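Local atomic coordinates of subclass B3 metallo-beta-lactamase (Sphingobium indicum, PDB entry 7LUU), a protein that probably hydrolyses beta-lactam antibiotics, inactivating them at an active site that holds two zinc ions. Residues A[40-44]-A[132-136]; A[52-56]-A[93-97]. All coordinates share one frame; numbering follows the deposited sequence.

Nesting of one contact within another is well illustrated here. From the N terminus the chain runs through 40-44, which will later meet helix 131-138 in interaction 1, and then enters helix 49-55, whose last turn supplies one side of interaction 2. Strands 62-65, 68-70, 79-82 and 87-90 follow, and the loop 93-97 returns to that turn, closing the inner loop. Helix 98-107, strand 115-119 and the zinc-binding region from Glu122 to His127 come next, before 132-136 closes the outer loop. The two contacts adjoin through Leu43, Thr44, Pro95 and Gln96, so the N-terminal segment is tied to successive elements of the first half of the alpha-beta/beta-alpha fold.

Interaction 1 of 2, residues A[40-44]-A[132-136]; sequences DDPLT and AALAR
One carboxylate oxygen of Asp41 serves two structures at once: OD1 accepts from Arg136 NH2 across the contact and from the backbone N of Leu43 within its own loop, and the two donors reach it from opposite faces of the carboxylate. The local bond, 2.9 Å from Leu43 N to Asp41 OD1, makes an Asx turn. With CG anti to the backbone N (chi1 -179°), the carboxylate points at helix 131-138 while OD1 stays within reach of Leu43 N.

Arg136 answers with an end-on, two-pronged salt bridge. Its NH2 lies 2.8 Å from Asp41 OD1 in a nearly straight bond, with the oxygen close to the guanidinium plane, whereas NH1 meets the syn lone pair of Asp41 OD2, also at 2.8 Å, with a more bent geometry. The two planes are 48° apart, so the pairing is twisted, in keeping with NH2 meeting OD1 out of the carboxylate plane. A bend at chi3 (62°) turns the end of the arginine toward the carboxylate, and Leu43, coming from the opposite direction, puts CD1 over one guanidinium face, offset toward its rim and 3.5 Å from Arg136 NH2.

Beneath this ionic pair the contact is apolar. Leu43 CD2 reaches Ala132 CB at 4.0 Å, and Thr44 CG2 packs on Ala133 CB at 3.7 Å. Pro171 borders the same patch, touching both Leu43 and Ala132. A water links the backbones, donating to Leu43 O and accepting from Ala133 N, each at 2.8 Å; it thereby satisfies an N-H in the first turn of helix 131-138.

This is structural packing away from the zinc site, joining the N-terminal loop to the helix that precedes strand 141-144. Because the Asx turn and the salt bridge share an acceptor, loop shape and helix attachment are probably coupled, and the charge pairing should favour an ionised Asp41.

Interaction 2 of 2, residues A[52-56]-A[93-97]; sequences AKEWL and ALPQA
The backbone bond from Leu56 N to Ala52 O, 2.8 Å long, closes the last turn of helix 49-55 and helps present Ala52 and Leu56 together to Leu94. Into this surface Leu94 inserts a single methyl, CD1, which lies 3.6 Å from Ala52 CB and 3.8 Å from Leu56 CD1. Its third neighbour is Trp55, whose CE3 is 3.8 Å away, the leucine and indole side chains crossing at about a right angle.

Leu56 divides its two methyls between partners. CD1 also touches Gln96 CG at 3.9 Å, while CD2 meets Ala97 CB (4.0 Å) and, more loosely, Ala93 CB. Placing CG anti to the carbonyl carbon (chi1 -61°) directs this fork at the loop.

Gln96 bends at chi2, bringing its amide alongside the helix; NE2 rests 3.6 Å from Ala52 CB but donates to the backbone O of Met47, in the loop before the helix. Within 93-97 itself, a 2.9 Å bond from Ala97 N to Leu94 O closes a turn.

Trp55 also touches Asp126 and lies near His267, both ligands of one zinc ion, and a glycerol, probably from the crystallisation liquor, lies beside its side chain. With no hydrogen bond between the two segments, their contact rests on apolar packing, which borders the metal site through this tryptophan.

Interaction 1 of 2, residues A[40-44]-A[132-136]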
loop_
_atom_site.group_PDB
_atom_site.type_symbol
_atom_site.label_atom_id
_atom_site.label_comp_id
_atom_site.label_asym_id
_atom_site.label_seq_id
_atom_site.Cartn_x
_atom_site.Cartn_y
_atom_site.Cartn_z
ATOM N N ASP A 40 -24.345 9.510 -9.690
ATOM C CA ASP A 40 -23.081 9.279 -10.372
ATOM C C ASP A 40 -21.987 9.707 -9.411
ATOM O O ASP A 40 -21.658 10.897 -9.283
ATOM C CB ASP A 40 -23.014 10.015 -11.698
ATOM C CG ASP A 40 -22.093 9.307 -12.703
ATOM O OD1 ASP A 40 -21.195 8.526 -12.292
ATOM O OD2 ASP A 40 -22.296 9.519 -13.913
ATOM N N ASP A 41 -21.475 8.744 -8.691
ATOM C CA ASP A 41 -20.548 9.005 -7.608
ATOM C C ASP A 41 -19.133 9.107 -8.183
ATOM O O ASP A 41 -18.600 8.106 -8.682
ATOM C CB ASP A 41 -20.694 7.872 -6.608
ATOM C CG ASP A 41 -19.810 8.035 -5.417
ATOM O OD1 ASP A 41 -18.925 8.937 -5.429
ATOM O OD2 ASP A 41 -20.006 7.237 -4.466
ATOM N N PRO A 42 -18.511 10.295 -8.157
ATOM C CA PRO A 42 -17.163 10.447 -8.722
ATOM C C PRO A 42 -16.125 9.624 -7.989
ATOM O O PRO A 42 -15.031 9.360 -8.535
ATOM C CB PRO A 42 -16.857 11.942 -8.549
ATOM C CG PRO A 42 -17.803 12.412 -7.498
ATOM C CD PRO A 42 -19.046 11.544 -7.575
ATOM N N LEU A 43 -16.397 9.313 -6.728
ATOM C CA LEU A 43 -15.372 8.640 -5.936
ATOM C C LEU A 43 -15.425 7.114 -6.074
ATOM O O LEU A 43 -14.461 6.419 -5.694
ATOM C CB LEU A 43 -15.541 9.041 -4.464
ATOM C CG LEU A 43 -15.531 10.533 -4.143
ATOM C CD1 LEU A 43 -15.497 10.710 -2.603
ATOM C CD2 LEU A 43 -14.345 11.196 -4.871
ATOM N N THR A 44 -16.493 6.577 -6.658
ATOM C CA THR A 44 -16.540 5.123 -6.895
ATOM C C THR A 44 -16.748 4.762 -8.354
ATOM O O THR A 44 -16.849 3.565 -8.669
ATOM C CB THR A 44 -17.653 4.460 -6.083
ATOM O OG1 THR A 44 -18.933 5.004 -6.510
ATOM C CG2 THR A 44 -17.417 4.678 -4.581
ATOM N N ALA A 132 -10.510 7.972 -1.312
ATOM C CA ALA A 132 -11.394 9.117 -1.141
ATOM C C ALA A 132 -12.791 8.706 -0.748
ATOM O O ALA A 132 -13.406 9.330 0.138
ATOM C CB ALA A 132 -11.431 9.940 -2.435
ATOM N N ALA A 133 -13.340 7.673 -1.405
ATOM C CA ALA A 133 -14.674 7.224 -1.047
ATOM C C ALA A 133 -14.688 6.724 0.389
ATOM O O ALA A 133 -15.667 6.941 1.123
ATOM C CB ALA A 133 -15.138 6.127 -2.011
ATOM N N LEU A 134 -13.676 5.940 0.755
ATOM C CA LEU A 134 -13.619 5.379 2.123
ATOM C C LEU A 134 -13.507 6.495 3.158
ATOM O O LEU A 134 -14.171 6.465 4.201
ATOM C CB LEU A 134 -12.416 4.410 2.285
ATOM C CG LEU A 134 -12.542 3.151 1.422
ATOM C CD1 LEU A 134 -11.183 2.471 1.331
ATOM C CD2 LEU A 134 -13.629 2.259 2.053
ATOM N N ALA A 135 -12.696 7.519 2.863
ATOM C CA ALA A 135 -12.578 8.636 3.777
ATOM C C ALA A 135 -13.907 9.380 3.892
ATOM O O ALA A 135 -14.285 9.803 4.995
ATOM C CB ALA A 135 -11.436 9.580 3.347
ATOM N N ARG A 136 -14.575 9.589 2.758
ATOM C CA ARG A 136 -15.878 10.254 2.769
ATOM C C ARG A 136 -16.843 9.506 3.670
ATOM O O ARG A 136 -17.528 10.105 4.529
ATOM C CB ARG A 136 -16.432 10.345 1.344
ATOM C CG ARG A 136 -17.926 10.872 1.276
ATOM C CD ARG A 136 -18.475 10.726 -0.129
ATOM N NE ARG A 136 -18.501 9.329 -0.520
ATOM C CZ ARG A 136 -18.714 8.896 -1.770
ATOM N NH1 ARG A 136 -18.648 7.596 -2.071
ATOM N NH2 ARG A 136 -18.873 9.774 -2.729
HETATM O O HOH W 1 -12.381 6.919 -3.940
#

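Interaction 2 of 2, residues A[52-56]-A[93-97]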
loop_
_atom_site.group_PDB
_atom_site.type_symbol
_atom_site.label_atom_id
_atom_site.label_comp_id
_atom_site.label_asym_id
_atom_site.label_seq_id
_atom_site.Cartn_x
_atom_site.Cartn_y
_atom_site.Cartn_z
ATOM N N ALA A 52 -9.812 -5.410 -13.191
ATOM C CA ALA A 52 -10.473 -5.550 -11.908
ATOM C C ALA A 52 -11.099 -6.933 -11.721
ATOM O O ALA A 52 -11.268 -7.357 -10.556
ATOM C CB ALA A 52 -11.522 -4.414 -11.710
ATOM N N LYS A 53 -11.405 -7.666 -12.818
ATOM C CA LYS A 53 -11.951 -9.016 -12.646
ATOM C C LYS A 53 -10.984 -9.910 -11.877
ATOM O O LYS A 53 -11.419 -10.760 -11.086
ATOM C CB LYS A 53 -12.288 -9.631 -14.010
ATOM C CG LYS A 53 -13.371 -8.870 -14.712
ATOM C CD LYS A 53 -13.537 -9.330 -16.173
ATOM C CE LYS A 53 -14.658 -8.567 -16.846
ATOM N NZ LYS A 53 -14.709 -8.982 -18.301
ATOM N N GLU A 54 -9.681 -9.749 -12.108
ATOM C CA GLU A 54 -8.661 -10.456 -11.353
ATOM C C GLU A 54 -8.309 -9.745 -10.048
ATOM O O GLU A 54 -8.228 -10.389 -8.984
ATOM C CB GLU A 54 -7.377 -10.611 -12.171
ATOM C CG GLU A 54 -7.558 -11.355 -13.469
ATOM C CD GLU A 54 -6.488 -12.390 -13.681
ATOM O OE1 GLU A 54 -6.878 -13.570 -13.825
ATOM O OE2 GLU A 54 -5.269 -12.035 -13.688
ATOM N N TRP A 55 -7.998 -8.446 -10.126
ATOM C CA TRP A 55 -7.561 -7.721 -8.937
ATOM C C TRP A 55 -8.592 -7.807 -7.825
ATOM O O TRP A 55 -8.227 -7.921 -6.656
ATOM C CB TRP A 55 -7.357 -6.229 -9.240
ATOM C CG TRP A 55 -6.060 -5.867 -9.850
ATOM C CD1 TRP A 55 -4.858 -6.506 -9.717
ATOM C CD2 TRP A 55 -5.817 -4.697 -10.644
ATOM N NE1 TRP A 55 -3.870 -5.797 -10.411
ATOM C CE2 TRP A 55 -4.451 -4.690 -10.988
ATOM C CE3 TRP A 55 -6.642 -3.658 -11.117
ATOM C CZ2 TRP A 55 -3.890 -3.663 -11.776
ATOM C CZ3 TRP A 55 -6.085 -2.652 -11.930
ATOM C CH2 TRP A 55 -4.720 -2.668 -12.226
ATOM N N LEU A 56 -9.878 -7.666 -8.167
ATOM C CA LEU A 56 -10.907 -7.556 -7.147
ATOM C C LEU A 56 -11.652 -8.883 -6.951
ATOM O O LEU A 56 -12.718 -8.912 -6.355
ATOM C CB LEU A 56 -11.908 -6.450 -7.529
ATOM C CG LEU A 56 -11.257 -5.083 -7.641
ATOM C CD1 LEU A 56 -12.361 -4.009 -7.898
ATOM C CD2 LEU A 56 -10.514 -4.709 -6.367
ATOM N N ALA A 93 -7.651 -0.052 -2.614
ATOM C CA ALA A 93 -7.899 -0.670 -3.918
ATOM C C ALA A 93 -8.462 0.356 -4.930
ATOM O O ALA A 93 -8.081 1.543 -4.932
ATOM C CB ALA A 93 -8.777 -1.940 -3.766
ATOM N N LEU A 94 -9.292 -0.141 -5.876
ATOM C CA LEU A 94 -9.847 0.695 -6.954
ATOM C C LEU A 94 -11.072 1.477 -6.471
ATOM O O LEU A 94 -11.637 1.190 -5.415
ATOM C CB LEU A 94 -10.273 -0.205 -8.106
ATOM C CG LEU A 94 -9.126 -0.927 -8.820
ATOM C CD1 LEU A 94 -9.799 -1.920 -9.799
ATOM C CD2 LEU A 94 -8.414 0.032 -9.633
ATOM N N PRO A 95 -11.508 2.511 -7.210
ATOM C CA PRO A 95 -12.674 3.272 -6.722
ATOM C C PRO A 95 -13.905 2.390 -6.455
ATOM O O PRO A 95 -14.616 2.563 -5.451
ATOM C CB PRO A 95 -12.923 4.284 -7.858
ATOM C CG PRO A 95 -11.451 4.517 -8.415
ATOM C CD PRO A 95 -10.900 3.111 -8.441
ATOM N N GLN A 96 -14.221 1.467 -7.370
ATOM C CA GLN A 96 -15.402 0.650 -7.178
ATOM C C GLN A 96 -15.222 -0.381 -6.071
ATOM O O GLN A 96 -16.211 -1.014 -5.698
ATOM C CB GLN A 96 -15.758 -0.040 -8.508
ATOM C CG GLN A 96 -14.724 -1.087 -8.988
ATOM C CD GLN A 96 -13.663 -0.530 -9.972
ATOM O OE1 GLN A 96 -13.156 0.599 -9.830
ATOM N NE2 GLN A 96 -13.317 -1.347 -10.966
ATOM N N ALA A 97 -14.004 -0.506 -5.498
ATOM C CA ALA A 97 -13.802 -1.433 -4.392
ATOM C C ALA A 97 -14.235 -0.857 -3.071
ATOM O O ALA A 97 -14.361 -1.604 -2.092
ATOM C CB ALA A 97 -12.339 -1.813 -4.256
#